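Local coordinates for protein transmembrane oligosaccharyl transferase (Archaeoglobus fulgidus, PDB 3WAJ) that is a membrane-embedded oligosaccharyl transferase of the STT3/AglB family, built from a bundle of transmembrane helices and a large soluble C-terminal part, at residues A[137-142]-A[438-443]. Residues are numbered along the deposited sequence; the frame is centred on the assembly and turned at random.
Sequences AVIAAF and YSALAL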
loop_
_atom_site.group_PDB
_atom_site.type_symbol
_atom_site.label_atom_id
_atom_site.label_comp_id
_atom_site.label_asym_id
_atom_site.label_seq_id
_atom_site.Cartn_x
_atom_site.Cartn_y
_atom_site.Cartn_z
ATOM N N ALA A 137 -22.160 -11.330 -23.770
ATOM C CA ALA A 137 -21.746 -11.824 -22.463
ATOM C C ALA A 137 -20.579 -12.800 -22.515
ATOM O O ALA A 137 -19.952 -13.089 -21.494
ATOM C CB ALA A 137 -22.924 -12.444 -21.759
ATOM N N VAL A 138 -20.293 -13.306 -23.709
ATOM C CA VAL A 138 -19.197 -14.247 -23.911
ATOM C C VAL A 138 -17.912 -13.499 -24.265
ATOM O O VAL A 138 -16.842 -13.784 -23.715
ATOM C CB VAL A 138 -19.564 -15.296 -24.982
ATOM C CG1 VAL A 138 -18.343 -15.732 -25.766
ATOM C CG2 VAL A 138 -20.245 -16.487 -24.334
ATOM N N ILE A 139 -18.034 -12.532 -25.169
ATOM C CA ILE A 139 -16.928 -11.639 -25.476
ATOM C C ILE A 139 -16.523 -10.916 -24.189
ATOM O O ILE A 139 -15.348 -10.617 -23.963
ATOM C CB ILE A 139 -17.338 -10.608 -26.530
ATOM C CG1 ILE A 139 -18.173 -11.275 -27.622
ATOM C CG2 ILE A 139 -16.112 -9.936 -27.114
ATOM C CD1 ILE A 139 -18.785 -10.309 -28.617
ATOM N N ALA A 140 -17.523 -10.663 -23.349
ATOM C CA ALA A 140 -17.340 -9.995 -22.069
ATOM C C ALA A 140 -16.425 -10.784 -21.151
ATOM O O ALA A 140 -15.411 -10.268 -20.675
ATOM C CB ALA A 140 -18.677 -9.790 -21.408
ATOM N N ALA A 141 -16.801 -12.033 -20.898
ATOM C CA ALA A 141 -16.040 -12.894 -20.007
ATOM C C ALA A 141 -14.617 -13.094 -20.515
ATOM O O ALA A 141 -13.704 -13.349 -19.731
ATOM C CB ALA A 141 -16.737 -14.221 -19.843
ATOM N N PHE A 142 -14.435 -12.975 -21.828
ATOM C CA PHE A 142 -13.110 -13.120 -22.426
ATOM C C PHE A 142 -12.273 -11.863 -22.213
ATOM O O PHE A 142 -11.065 -11.937 -22.007
ATOM C CB PHE A 142 -13.220 -13.444 -23.923
ATOM C CG PHE A 142 -11.887 -13.586 -24.618
ATOM C CD1 PHE A 142 -11.319 -14.836 -24.812
ATOM C CD2 PHE A 142 -11.210 -12.468 -25.088
ATOM C CE1 PHE A 142 -10.092 -14.967 -25.451
ATOM C CE2 PHE A 142 -9.988 -12.591 -25.713
ATOM C CZ PHE A 142 -9.428 -13.842 -25.902
ATOM N N TYR A 438 -18.580 -2.733 -22.072
ATOM C CA TYR A 438 -18.834 -1.802 -23.179
ATOM C C TYR A 438 -17.915 -2.037 -24.392
ATOM O O TYR A 438 -17.999 -1.330 -25.397
ATOM C CB TYR A 438 -18.771 -0.347 -22.690
ATOM C CG TYR A 438 -19.972 0.072 -21.866
ATOM C CD1 TYR A 438 -21.269 -0.145 -22.328
ATOM C CD2 TYR A 438 -19.816 0.669 -20.620
ATOM C CE1 TYR A 438 -22.377 0.232 -21.575
ATOM C CE2 TYR A 438 -20.921 1.048 -19.862
ATOM C CZ TYR A 438 -22.194 0.823 -20.347
ATOM O OH TYR A 438 -23.287 1.197 -19.608
ATOM N N SER A 439 -17.038 -3.030 -24.291
ATOM C CA SER A 439 -16.265 -3.478 -25.443
ATOM C C SER A 439 -16.921 -4.722 -26.026
ATOM O O SER A 439 -17.021 -4.871 -27.246
ATOM C CB SER A 439 -14.812 -3.764 -25.063
ATOM O OG SER A 439 -14.103 -2.576 -24.779
ATOM N N ALA A 440 -17.395 -5.596 -25.140
ATOM C CA ALA A 440 -18.176 -6.763 -25.545
ATOM C C ALA A 440 -19.486 -6.345 -26.211
ATOM O O ALA A 440 -20.127 -7.141 -26.890
ATOM C CB ALA A 440 -18.460 -7.636 -24.364
ATOM N N LEU A 441 -19.890 -5.100 -25.987
ATOM C CA LEU A 441 -21.079 -4.557 -26.620
ATOM C C LEU A 441 -20.688 -3.997 -27.988
ATOM O O LEU A 441 -21.271 -4.373 -29.005
ATOM C CB LEU A 441 -21.696 -3.488 -25.713
ATOM C CG LEU A 441 -23.012 -2.799 -26.072
ATOM C CD1 LEU A 441 -22.742 -1.503 -26.810
ATOM C CD2 LEU A 441 -23.922 -3.711 -26.881
ATOM N N ALA A 442 -19.671 -3.131 -28.004
ATOM C CA ALA A 442 -19.133 -2.555 -29.239
ATOM C C ALA A 442 -18.770 -3.622 -30.274
ATOM O O ALA A 442 -18.875 -3.395 -31.479
ATOM C CB ALA A 442 -17.923 -1.683 -28.940
ATOM N N LEU A 443 -18.319 -4.775 -29.796
ATOM C CA LEU A 443 -18.030 -5.895 -30.674
ATOM C C LEU A 443 -19.319 -6.624 -31.045
ATOM O O LEU A 443 -19.615 -6.795 -32.228
ATOM C CB LEU A 443 -17.024 -6.850 -30.025
ATOM C CG LEU A 443 -15.608 -6.299 -29.826
ATOM C CD1 LEU A 443 -14.703 -7.343 -29.193
ATOM C CD2 LEU A 443 -15.011 -5.800 -31.132
#
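A440 presses its methyl straight into the backbone of the facing helix, where CB lies 3.3 Å from A140 N. That CB sits over the N-CA bond of A140, with I139 C next at 3.8 Å, and meets the A140 methyl with 3.7 Å between the two CB atoms. With alanines on both sides nothing bulky intervenes: the CA atoms of A140 and A440 are 4.8 Å apart, and the local axes close to 7.9 Å. I139 lies on one flank of this alanine pair. Starting from its root, I139 CB touches the A440 methyl. The branch methyl CG2, placed anti to the backbone N, then goes to the tip of L443, with CG2 3.6 Å from L443 CD1. The other branch, CG1, lies anti to the carbonyl carbon (chi1 -42°), and with chi2 extended it carries CD1 along the second helix to A440 O, 3.8 Å away, and loosely to L443 CB. The isoleucine thus meets L443 mainly through CG2, while the two side chains run at a slant to each other. No hydrogen bond joins the segments; packing of apolar groups does the work, and three of the four touching residues are buried. A137 and A140 also touch T128 of helix 121-131; behind the second segment, L441 lies against Y394 and R398 of helix 384-402. The N-to-C directions of the two segments differ by 135°, an inclined crossing nearer antiparallel than parallel, and it joins helices 134-144 and 429-446, far apart in sequence. Such a close alanine-to-alanine crossing, with an isoleucine and a leucine in contact beside it, is typical of tightly packed helices in a polytopic membrane protein, here within the helical bundle of the STT3 family.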